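Local coordinates for genome polyprotein (Chicken sicinivirus JSY, PDB 6QWT) that acts as 3Dpol, the RNA-dependent RNA polymerase at the C-terminal end of the viral polyprotein, and probably copies the viral RNA genome, at residues 97-101 / 194-199; 9-13 / 112-116; 67-73 / 314-318; 21-27 / 409-413. Residues are numbered along the deposited sequence.

Contact 1. Residues 97-101 / 194-199; sequences GTPLL and FEAMHS
G97, first past a helix, has phi 106°, where a side chain would jam against the preceding carbonyl. A tight two-strand hairpin follows over a type I beta turn, T98 to L101, closed by T98 N to L101 O (2.7 Å) and L101 N to T98 O (3.2 Å). T98 OG1 (chi1 p) accepts from L100 N at 3.1 Å, an ST turn, and donates to E195 OE2 in a very short 2.3 Å bond. The hairpin tip lies against the last turns of helix 191-198, which packs through F194 and M197 on I302 of the palm's motif B helix 298-316. E195 (chi1 m, chi2 t) lays CG against L100 CB (m, then t) at 3.9 Å. L101 (t, then p) sets CD2 4.1 Å from F194 CB and CD1 4.0 Å from H198 CB; CD1 also nears F194 CB. H198 (t, chi2 -85°) brings ND1 2.8 Å from a water held by L100 O (2.4 Å). S199 (p) returns OG to E195 O (2.9 Å).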
loop_
_atom_site.group_PDB
_atom_site.type_symbol
_atom_site.label_atom_id
_atom_site.label_comp_id
_atom_site.label_asym_id
_atom_site.label_seq_id
_atom_site.Cartn_x
_atom_site.Cartn_y
_atom_site.Cartn_z
ATOM N N GLY A 97 8.434 19.253 0.428
ATOM C CA GLY A 97 7.955 18.787 -0.856
ATOM C C GLY A 97 8.590 19.536 -2.018
ATOM O O GLY A 97 9.355 20.487 -1.855
ATOM N N THR A 98 8.258 19.062 -3.217
ATOM C CA THR A 98 8.737 19.619 -4.476
ATOM C C THR A 98 7.547 19.734 -5.425
ATOM O O THR A 98 6.447 19.288 -5.074
ATOM C CB THR A 98 9.836 18.739 -5.088
ATOM O OG1 THR A 98 9.247 17.577 -5.685
ATOM C CG2 THR A 98 10.870 18.316 -4.046
ATOM N N PRO A 99 7.704 20.321 -6.618
ATOM C CA PRO A 99 6.589 20.305 -7.583
ATOM C C PRO A 99 6.092 18.910 -7.945
ATOM O O PRO A 99 4.987 18.789 -8.487
ATOM C CB PRO A 99 7.179 21.018 -8.807
ATOM C CG PRO A 99 8.186 21.944 -8.241
ATOM C CD PRO A 99 8.779 21.239 -7.047
ATOM N N LEU A 100 6.859 17.854 -7.668
ATOM C CA LEU A 100 6.474 16.501 -8.047
ATOM C C LEU A 100 6.184 15.593 -6.860
ATOM O O LEU A 100 5.846 14.422 -7.065
ATOM C CB LEU A 100 7.568 15.865 -8.912
ATOM C CG LEU A 100 7.909 16.610 -10.200
ATOM C CD1 LEU A 100 9.060 15.924 -10.920
ATOM C CD2 LEU A 100 6.686 16.703 -11.094
ATOM N N LEU A 101 6.298 16.092 -5.631
ATOM C CA LEU A 101 6.138 15.251 -4.451
ATOM C C LEU A 101 5.690 16.111 -3.279
ATOM O O LEU A 101 6.330 17.118 -2.968
ATOM C CB LEU A 101 7.447 14.525 -4.117
ATOM C CG LEU A 101 7.370 13.298 -3.203
ATOM C CD1 LEU A 101 6.666 12.133 -3.896
ATOM C CD2 LEU A 101 8.763 12.890 -2.739
ATOM N N PHE A 194 11.204 8.580 -6.037
ATOM C CA PHE A 194 9.795 8.782 -5.712
ATOM C C PHE A 194 9.169 9.832 -6.618
ATOM O O PHE A 194 8.038 9.663 -7.086
ATOM C CB PHE A 194 9.637 9.182 -4.242
ATOM C CG PHE A 194 10.098 8.127 -3.269
ATOM C CD1 PHE A 194 10.199 6.798 -3.654
ATOM C CD2 PHE A 194 10.434 8.467 -1.965
ATOM C CE1 PHE A 194 10.626 5.830 -2.757
ATOM C CE2 PHE A 194 10.860 7.505 -1.065
ATOM C CZ PHE A 194 10.957 6.184 -1.462
ATOM N N GLU A 195 9.891 10.925 -6.881
ATOM C CA GLU A 195 9.403 11.937 -7.812
ATOM C C GLU A 195 9.090 11.325 -9.171
ATOM O O GLU A 195 8.016 11.556 -9.739
ATOM C CB GLU A 195 10.436 13.050 -7.967
ATOM C CG GLU A 195 10.381 14.125 -6.907
ATOM C CD GLU A 195 11.258 15.308 -7.258
ATOM O OE1 GLU A 195 12.325 15.098 -7.874
ATOM O OE2 GLU A 195 10.880 16.448 -6.927
ATOM N N ALA A 196 10.023 10.530 -9.702
ATOM C CA ALA A 196 9.865 9.996 -11.049
ATOM C C ALA A 196 8.681 9.041 -11.140
ATOM O O ALA A 196 7.980 9.007 -12.158
ATOM C CB ALA A 196 11.153 9.294 -11.485
ATOM N N MET A 197 8.436 8.260 -10.088
ATOM C CA MET A 197 7.399 7.235 -10.130
ATOM C C MET A 197 6.048 7.750 -9.647
ATOM O O MET A 197 5.029 7.534 -10.311
ATOM C CB MET A 197 7.827 6.022 -9.300
ATOM C CG MET A 197 9.066 5.333 -9.836
ATOM S SD MET A 197 9.535 3.898 -8.864
ATOM C CE MET A 197 8.120 2.827 -9.116
ATOM N N HIS A 198 6.030 8.430 -8.495
ATOM C CA HIS A 198 4.777 8.924 -7.928
ATOM C C HIS A 198 4.082 9.911 -8.857
ATOM O O HIS A 198 2.848 9.943 -8.915
ATOM C CB HIS A 198 5.043 9.574 -6.566
ATOM C CG HIS A 198 3.810 9.819 -5.754
ATOM N ND1 HIS A 198 3.036 10.951 -5.898
ATOM C CD2 HIS A 198 3.222 9.082 -4.782
ATOM C CE1 HIS A 198 2.019 10.897 -5.054
ATOM N NE2 HIS A 198 2.110 9.773 -4.364
ATOM N N SER A 199 4.844 10.719 -9.592
ATOM C CA SER A 199 4.257 11.692 -10.506
ATOM C C SER A 199 3.851 11.089 -11.844
ATOM O O SER A 199 3.307 11.809 -12.686
ATOM C CB SER A 199 5.229 12.848 -10.750
ATOM O OG SER A 199 6.161 12.512 -11.763
HETATM O O HOH W 1 3.747 13.238 -7.258
#

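Contact 2. Residues 9-13 / 112-116; sequences GGPPP and YPWCL
Two loops meet here without regular secondary structure, the CA atoms coming closest at G10 with P113 (7.8 Å) and P13 with L116 (6.9 Å). G9 has phi -107° and psi 2°; after G10, at phi 148° and psi -154°, a conformation that calls for glycine, the chain runs extended through P11, P12 and P13, with phi between -64° and -83° and psi between 136° and 172°, close to polyproline II. In 112-116 the chain bends sharply, with a cis peptide bond between Y112 and P113.

The polar part is a single hydrogen bond. Y112, chi1 t and chi2 83°, reaches out so that its OH donates to P11 O at 2.6 Å. The hydroxyl of Y112 also lies with OH 3.0 Å from G10 C, and a CB on G10 would collide with it, so the bare glycine makes room for the tyrosine tip.

Apolar contacts surround this bond. L116 (chi1 -145°, between wells) puts CD2 3.7 Å from P11 CB, and P13 CD sits 4.1 Å from Y112 CE1. Behind the bend W114 turns to the protein, its NE1 bonded to H181 and its ring beside L138 and E141 of helix 136-147.

The tyrosine-proline pair Y112-P113 belongs to a run that matches picornaviral polymerase motif G, a loop of the fingers that in relatives borders the template entry channel.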
loop_
_atom_site.group_PDB
_atom_site.type_symbol
_atom_site.label_atom_id
_atom_site.label_comp_id
_atom_site.label_asym_id
_atom_site.label_seq_id
_atom_site.Cartn_x
_atom_site.Cartn_y
_atom_site.Cartn_z
ATOM N N GLY A 9 15.406 -0.864 22.577
ATOM C CA GLY A 9 15.872 0.474 22.273
ATOM C C GLY A 9 15.465 1.527 23.283
ATOM O O GLY A 9 15.780 2.707 23.112
ATOM N N GLY A 10 14.764 1.117 24.336
ATOM C CA GLY A 10 14.321 2.033 25.359
ATOM C C GLY A 10 13.003 1.600 25.969
ATOM O O GLY A 10 12.658 0.413 25.975
ATOM N N PRO A 11 12.243 2.552 26.502
ATOM C CA PRO A 11 10.924 2.227 27.056
ATOM C C PRO A 11 9.999 1.715 25.968
ATOM O O PRO A 11 9.955 2.280 24.865
ATOM C CB PRO A 11 10.433 3.569 27.625
ATOM C CG PRO A 11 11.667 4.411 27.765
ATOM C CD PRO A 11 12.566 3.984 26.646
ATOM N N PRO A 12 9.253 0.646 26.230
ATOM C CA PRO A 12 8.394 0.069 25.195
ATOM C C PRO A 12 7.136 0.894 24.999
ATOM O O PRO A 12 6.633 1.517 25.948
ATOM C CB PRO A 12 8.069 -1.325 25.749
ATOM C CG PRO A 12 8.145 -1.160 27.226
ATOM C CD PRO A 12 9.221 -0.133 27.480
ATOM N N PRO A 13 6.605 0.936 23.781
ATOM C CA PRO A 13 5.313 1.588 23.548
ATOM C C PRO A 13 4.157 0.652 23.881
ATOM O O PRO A 13 4.337 -0.535 24.155
ATOM C CB PRO A 13 5.352 1.910 22.051
ATOM C CG PRO A 13 6.203 0.830 21.474
ATOM C CD PRO A 13 7.231 0.482 22.527
ATOM N N TYR A 112 9.098 5.779 16.840
ATOM C CA TYR A 112 9.949 5.516 17.991
ATOM C C TYR A 112 11.327 6.154 17.799
ATOM O O TYR A 112 11.912 6.045 16.720
ATOM C CB TYR A 112 10.102 4.011 18.204
ATOM C CG TYR A 112 10.605 3.658 19.577
ATOM C CD1 TYR A 112 9.731 3.577 20.654
ATOM C CD2 TYR A 112 11.955 3.427 19.806
ATOM C CE1 TYR A 112 10.187 3.268 21.919
ATOM C CE2 TYR A 112 12.419 3.116 21.064
ATOM C CZ TYR A 112 11.531 3.038 22.117
ATOM O OH TYR A 112 11.988 2.727 23.371
ATOM N N PRO A 113 11.882 6.806 18.837
ATOM C CA PRO A 113 11.296 6.947 20.175
ATOM C C PRO A 113 10.490 8.229 20.382
ATOM O O PRO A 113 10.015 8.457 21.496
ATOM C CB PRO A 113 12.531 6.949 21.079
ATOM C CG PRO A 113 13.559 7.664 20.252
ATOM C CD PRO A 113 13.264 7.321 18.798
ATOM N N TRP A 114 10.344 9.048 19.333
ATOM C CA TRP A 114 9.651 10.325 19.479
ATOM C C TRP A 114 8.214 10.134 19.951
ATOM O O TRP A 114 7.738 10.863 20.830
ATOM C CB TRP A 114 9.666 11.092 18.156
ATOM C CG TRP A 114 10.973 11.053 17.421
ATOM C CD1 TRP A 114 11.332 10.183 16.430
ATOM C CD2 TRP A 114 12.089 11.934 17.605
ATOM N NE1 TRP A 114 12.604 10.463 15.995
ATOM C CE2 TRP A 114 13.092 11.533 16.699
ATOM C CE3 TRP A 114 12.340 13.018 18.451
ATOM C CZ2 TRP A 114 14.323 12.179 16.613
ATOM C CZ3 TRP A 114 13.564 13.659 18.365
ATOM C CH2 TRP A 114 14.540 13.237 17.453
ATOM N N CYS A 115 7.513 9.144 19.396
ATOM C CA CYS A 115 6.090 8.935 19.654
ATOM C C CYS A 115 5.810 8.571 21.108
ATOM O O CYS A 115 4.671 8.262 21.474
ATOM C CB CYS A 115 5.552 7.838 18.740
ATOM S SG CYS A 115 6.222 6.217 19.151
ATOM N N LEU A 116 6.846 8.593 21.940
ATOM C CA LEU A 116 6.715 8.325 23.361
ATOM C C LEU A 116 6.320 9.565 24.150
ATOM O O LEU A 116 5.582 9.457 25.137
ATOM C CB LEU A 116 8.036 7.773 23.898
ATOM C CG LEU A 116 8.033 6.722 25.001
ATOM C CD1 LEU A 116 7.004 5.646 24.720
ATOM C CD2 LEU A 116 9.424 6.122 25.109
#

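Contact 3. Residues 67-73 / 314-318; sequences WPSLIPA and SAMLT
W67 to S69 lead into helix 70-81, and this entry meets the C-terminal turn of helix 298-316, the A73 and S314 CA atoms being 4.9 Å apart. S314 (chi1 p) is the polar centre. W67, at chi1 42° and chi2 99°, brings the edge of its indole in so that NE1 donates to S314 OG at 3.0 Å and 171°; S314 OG is in turn bonded to S311 O one turn back. S69, also p, donates from OG to S314 O at 2.5 Å, satisfying a carbonyl at the helix end. Helix 298-316 is the long helix of polymerase motif B, so the contact joins the start of helix 70-81 to the far end of a central palm element; the CA-CB bond of L70 points away from 314-318, and its side chain packs on V244 and L248 of helix 243-256 and also on I310. Local bonds serve the entry: L70 N to W67 O (2.8 Å), A73 N to S69 O (3.1 Å). T318 OG1 donates to A315 O (2.8 Å). Beside these polar groups A73 CB reaches S314 CB at 3.7 Å, and L317 (m, then t) sets CD1 3.9 Å from both P72 CB and A73 CB.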
loop_
_atom_site.group_PDB
_atom_site.type_symbol
_atom_site.label_atom_id
_atom_site.label_comp_id
_atom_site.label_asym_id
_atom_site.label_seq_id
_atom_site.Cartn_x
_atom_site.Cartn_y
_atom_site.Cartn_z
ATOM N N TRP A 67 16.956 -17.292 -7.316
ATOM C CA TRP A 67 16.585 -18.398 -8.178
ATOM C C TRP A 67 17.004 -18.084 -9.614
ATOM O O TRP A 67 17.229 -16.921 -9.959
ATOM C CB TRP A 67 15.085 -18.680 -8.075
ATOM C CG TRP A 67 14.180 -17.485 -8.055
ATOM C CD1 TRP A 67 13.481 -16.967 -9.111
ATOM C CD2 TRP A 67 13.835 -16.685 -6.918
ATOM N NE1 TRP A 67 12.737 -15.885 -8.704
ATOM C CE2 TRP A 67 12.937 -15.690 -7.362
ATOM C CE3 TRP A 67 14.206 -16.704 -5.569
ATOM C CZ2 TRP A 67 12.407 -14.728 -6.504
ATOM C CZ3 TRP A 67 13.678 -15.746 -4.721
ATOM C CH2 TRP A 67 12.789 -14.774 -5.191
ATOM N N PRO A 68 17.149 -19.111 -10.465
ATOM C CA PRO A 68 17.800 -18.904 -11.773
ATOM C C PRO A 68 17.242 -17.766 -12.613
ATOM O O PRO A 68 18.004 -17.136 -13.355
ATOM C CB PRO A 68 17.595 -20.257 -12.467
ATOM C CG PRO A 68 17.608 -21.229 -11.354
ATOM C CD PRO A 68 16.913 -20.544 -10.203
ATOM N N SER A 69 15.945 -17.479 -12.527
ATOM C CA SER A 69 15.332 -16.438 -13.340
ATOM C C SER A 69 15.254 -15.091 -12.634
ATOM O O SER A 69 14.740 -14.133 -13.219
ATOM C CB SER A 69 13.930 -16.870 -13.781
ATOM O OG SER A 69 13.045 -16.958 -12.676
ATOM N N LEU A 70 15.762 -14.985 -11.400
ATOM C CA LEU A 70 15.589 -13.755 -10.629
ATOM C C LEU A 70 16.457 -12.624 -11.173
ATOM O O LEU A 70 15.956 -11.526 -11.450
ATOM C CB LEU A 70 15.892 -14.007 -9.150
ATOM C CG LEU A 70 15.762 -12.771 -8.253
ATOM C CD1 LEU A 70 14.399 -12.101 -8.436
ATOM C CD2 LEU A 70 15.997 -13.126 -6.792
ATOM N N ILE A 71 17.765 -12.863 -11.311
ATOM C CA ILE A 71 18.649 -11.835 -11.868
ATOM C C ILE A 71 18.223 -11.417 -13.270
ATOM O O ILE A 71 18.210 -10.206 -13.552
ATOM C CB ILE A 71 20.114 -12.308 -11.815
ATOM C CG1 ILE A 71 20.534 -12.613 -10.375
ATOM C CG2 ILE A 71 21.032 -11.278 -12.479
ATOM C CD1 ILE A 71 21.216 -11.479 -9.681
ATOM N N PRO A 72 17.887 -12.331 -14.192
ATOM C CA PRO A 72 17.333 -11.874 -15.478
ATOM C C PRO A 72 16.099 -10.999 -15.325
ATOM O O PRO A 72 15.935 -10.034 -16.083
ATOM C CB PRO A 72 17.019 -13.190 -16.203
ATOM C CG PRO A 72 17.996 -14.153 -15.644
ATOM C CD PRO A 72 18.124 -13.787 -14.195
ATOM N N ALA A 73 15.225 -11.303 -14.359
ATOM C CA ALA A 73 14.036 -10.480 -14.158
ATOM C C ALA A 73 14.408 -9.080 -13.695
ATOM O O ALA A 73 13.795 -8.095 -14.119
ATOM C CB ALA A 73 13.094 -11.143 -13.152
ATOM N N SER A 314 10.131 -12.820 -12.980
ATOM C CA SER A 314 10.944 -14.019 -12.788
ATOM C C SER A 314 10.116 -15.286 -12.970
ATOM O O SER A 314 10.661 -16.343 -13.315
ATOM C CB SER A 314 11.610 -14.001 -11.407
ATOM O OG SER A 314 10.706 -14.394 -10.387
ATOM N N ALA A 315 8.803 -15.199 -12.749
ATOM C CA ALA A 315 7.913 -16.325 -13.004
ATOM C C ALA A 315 7.605 -16.468 -14.490
ATOM O O ALA A 315 7.609 -17.582 -15.027
ATOM C CB ALA A 315 6.612 -16.155 -12.214
ATOM N N MET A 316 7.331 -15.352 -15.165
ATOM C CA MET A 316 6.994 -15.411 -16.581
ATOM C C MET A 316 8.204 -15.791 -17.429
ATOM O O MET A 316 8.048 -16.433 -18.475
ATOM C CB MET A 316 6.399 -14.069 -17.021
ATOM C CG MET A 316 5.234 -13.602 -16.135
ATOM S SD MET A 316 4.534 -11.977 -16.544
ATOM C CE MET A 316 5.953 -11.187 -17.266
ATOM N N LEU A 317 9.412 -15.439 -16.981
ATOM C CA LEU A 317 10.620 -15.769 -17.728
ATOM C C LEU A 317 10.854 -17.272 -17.831
ATOM O O LEU A 317 11.595 -17.709 -18.717
ATOM C CB LEU A 317 11.834 -15.097 -17.086
ATOM C CG LEU A 317 12.061 -13.642 -17.496
ATOM C CD1 LEU A 317 13.121 -13.002 -16.615
ATOM C CD2 LEU A 317 12.442 -13.555 -18.967
ATOM N N THR A 318 10.253 -18.068 -16.947
ATOM C CA THR A 318 10.369 -19.517 -17.032
ATOM C C THR A 318 9.350 -20.143 -17.977
ATOM O O THR A 318 9.421 -21.350 -18.228
ATOM C CB THR A 318 10.229 -20.153 -15.642
ATOM O OG1 THR A 318 8.864 -20.087 -15.217
ATOM C CG2 THR A 318 11.110 -19.431 -14.628
#

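Contact 4. Residues 21-27 / 409-413; sequences LVKSPAY and VMWTR
S24 carries the shortest bond, OG to V409 O at 2.6 Å; with chi1 p the same OG accepts from A26 N (3.1 Å), making an ST turn. The backbone pairing follows: S24 N to M410 O (3.0 Å), then the two bonds of the antiparallel hydrogen-bonded pair V22 and T412, each N to the other's O at 2.9 Å. K23 with W411 is the neighbouring non-hydrogen-bonded pair, CA atoms 4.6 Å apart. L21 CA adds a CA-H...O contact to T412 O (3.4 Å). Past this two-stranded sheet, residues 24-27 form a type I beta turn, Y27 N to S24 O at 3.1 Å.

The Y27 ring (chi1 t) turns its edge to the face of W411 (chi1 m, chi2 86°), a T-shaped pair with centroids 5.6 Å apart and planes at 84°. V22 CG2 meets T412 CG2 at 3.7 Å. L21 CD2 lies over a face of the R413 guanidinium, 3.9 Å from NE, while NH2 bonds to D159 O. A26 packs on thumb helices 417-428 and 433-449.

This N-terminal link to the thumb is consistent with the closed picornaviral hand; three main-chain bonds set its register, while S24 OG and the Y27-W411 pair add side-chain specificity.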
loop_
_atom_site.group_PDB
_atom_site.type_symbol
_atom_site.label_atom_id
_atom_site.label_comp_id
_atom_site.label_asym_id
_atom_site.label_seq_id
_atom_site.Cartn_x
_atom_site.Cartn_y
_atom_site.Cartn_z
ATOM N N LEU A 21 -13.392 2.164 16.294
ATOM C CA LEU A 21 -14.565 2.055 15.438
ATOM C C LEU A 21 -15.787 1.744 16.289
ATOM O O LEU A 21 -15.823 0.725 16.990
ATOM C CB LEU A 21 -14.353 0.973 14.381
ATOM C CG LEU A 21 -13.388 1.307 13.243
ATOM C CD1 LEU A 21 -12.973 0.047 12.493
ATOM C CD2 LEU A 21 -14.018 2.316 12.297
ATOM N N VAL A 22 -16.787 2.623 16.235
ATOM C CA VAL A 22 -18.037 2.441 16.956
ATOM C C VAL A 22 -19.185 2.524 15.959
ATOM O O VAL A 22 -19.052 3.079 14.866
ATOM C CB VAL A 22 -18.215 3.477 18.086
ATOM C CG1 VAL A 22 -17.065 3.371 19.088
ATOM C CG2 VAL A 22 -18.287 4.878 17.513
ATOM N N LYS A 23 -20.321 1.945 16.346
ATOM C CA LYS A 23 -21.483 1.917 15.467
ATOM C C LYS A 23 -21.946 3.331 15.136
ATOM O O LYS A 23 -22.015 4.203 16.007
ATOM C CB LYS A 23 -22.617 1.126 16.114
ATOM C CG LYS A 23 -22.303 -0.352 16.294
ATOM C CD LYS A 23 -23.478 -1.095 16.910
ATOM C CE LYS A 23 -23.190 -2.583 17.031
ATOM N NZ LYS A 23 -24.308 -3.302 17.703
ATOM N N SER A 24 -22.249 3.554 13.865
ATOM C CA SER A 24 -22.657 4.854 13.356
ATOM C C SER A 24 -24.174 4.975 13.379
ATOM O O SER A 24 -24.889 3.991 13.579
ATOM C CB SER A 24 -22.110 5.039 11.941
ATOM O OG SER A 24 -22.995 4.498 10.974
ATOM N N PRO A 25 -24.709 6.185 13.181
ATOM C CA PRO A 25 -26.174 6.335 13.088
ATOM C C PRO A 25 -26.812 5.546 11.950
ATOM O O PRO A 25 -28.044 5.451 11.907
ATOM C CB PRO A 25 -26.360 7.844 12.880
ATOM C CG PRO A 25 -25.147 8.459 13.488
ATOM C CD PRO A 25 -24.028 7.494 13.213
ATOM N N ALA A 26 -26.022 4.982 11.035
ATOM C CA ALA A 26 -26.547 4.203 9.922
ATOM C C ALA A 26 -26.325 2.705 10.104
ATOM O O ALA A 26 -26.448 1.946 9.138
ATOM C CB ALA A 26 -25.921 4.673 8.609
ATOM N N TYR A 27 -26.041 2.263 11.336
ATOM C CA TYR A 27 -25.555 0.901 11.557
ATOM C C TYR A 27 -26.539 -0.174 11.093
ATOM O O TYR A 27 -26.116 -1.264 10.696
ATOM C CB TYR A 27 -25.222 0.689 13.036
ATOM C CG TYR A 27 -24.952 -0.760 13.364
ATOM C CD1 TYR A 27 -25.930 -1.558 13.943
ATOM C CD2 TYR A 27 -23.723 -1.337 13.072
ATOM C CE1 TYR A 27 -25.691 -2.887 14.230
ATOM C CE2 TYR A 27 -23.472 -2.666 13.359
ATOM C CZ TYR A 27 -24.461 -3.436 13.938
ATOM O OH TYR A 27 -24.215 -4.760 14.227
ATOM N N VAL A 409 -20.122 2.763 6.003
ATOM C CA VAL A 409 -21.012 3.820 6.463
ATOM C C VAL A 409 -21.641 3.483 7.805
ATOM O O VAL A 409 -22.121 4.381 8.505
ATOM C CB VAL A 409 -22.097 4.106 5.406
ATOM C CG1 VAL A 409 -23.166 3.021 5.424
ATOM C CG2 VAL A 409 -22.708 5.483 5.632
ATOM N N MET A 410 -21.638 2.212 8.191
ATOM C CA MET A 410 -22.247 1.773 9.438
ATOM C C MET A 410 -21.311 1.914 10.633
ATOM O O MET A 410 -21.674 1.500 11.740
ATOM C CB MET A 410 -22.727 0.325 9.295
ATOM C CG MET A 410 -23.588 0.100 8.050
ATOM S SD MET A 410 -24.659 -1.354 8.130
ATOM C CE MET A 410 -23.503 -2.658 7.701
ATOM N N TRP A 411 -20.133 2.502 10.444
ATOM C CA TRP A 411 -19.166 2.665 11.519
ATOM C C TRP A 411 -18.514 4.034 11.412
ATOM O O TRP A 411 -18.466 4.643 10.339
ATOM C CB TRP A 411 -18.093 1.569 11.487
ATOM C CG TRP A 411 -18.653 0.185 11.543
ATOM C CD1 TRP A 411 -19.094 -0.564 10.491
ATOM C CD2 TRP A 411 -18.846 -0.617 12.716
ATOM N NE1 TRP A 411 -19.544 -1.786 10.936
ATOM C CE2 TRP A 411 -19.403 -1.842 12.298
ATOM C CE3 TRP A 411 -18.599 -0.419 14.079
ATOM C CZ2 TRP A 411 -19.719 -2.864 13.193
ATOM C CZ3 TRP A 411 -18.912 -1.434 14.966
ATOM C CH2 TRP A 411 -19.467 -2.641 14.519
ATOM N N THR A 412 -18.007 4.514 12.543
ATOM C CA THR A 412 -17.328 5.798 12.601
ATOM C C THR A 412 -16.188 5.717 13.603
ATOM O O THR A 412 -16.169 4.854 14.483
ATOM C CB THR A 412 -18.289 6.933 12.982
ATOM O OG1 THR A 412 -17.581 8.179 12.982
ATOM C CG2 THR A 412 -18.883 6.694 14.363
ATOM N N ARG A 413 -15.224 6.622 13.452
ATOM C CA ARG A 413 -14.107 6.730 14.379
ATOM C C ARG A 413 -14.276 7.872 15.373
ATOM O O ARG A 413 -13.366 8.122 16.166
ATOM C CB ARG A 413 -12.790 6.893 13.611
ATOM C CG ARG A 413 -12.066 5.579 13.346
ATOM C CD ARG A 413 -11.014 5.722 12.263
ATOM N NE ARG A 413 -10.959 4.540 11.403
ATOM C CZ ARG A 413 -10.197 3.480 11.646
ATOM N NH1 ARG A 413 -9.423 3.453 12.722
ATOM N NH2 ARG A 413 -10.208 2.445 10.816
#

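Contact 3 is the buried one, contact 4 is partly buried, and contacts 1 and 2 lie at the surface. Helix 298-316 connects two of them: contact 3 uses its C-terminal end directly, whereas contact 1 reaches it through helix 191-198. Strand pairing appears across the interface only in contact 4, between an N-terminal segment and the thumb; contact 1 relies on a side-chain bond to a carboxylate and a water, contact 2 on one tyrosine hydroxyl among prolines, and contact 3, though buried, on two serines and a tryptophan indole near a helix end. Contacts 3 and 4 lie on opposite sides of the chain's centre, their own centres about 47 Å apart.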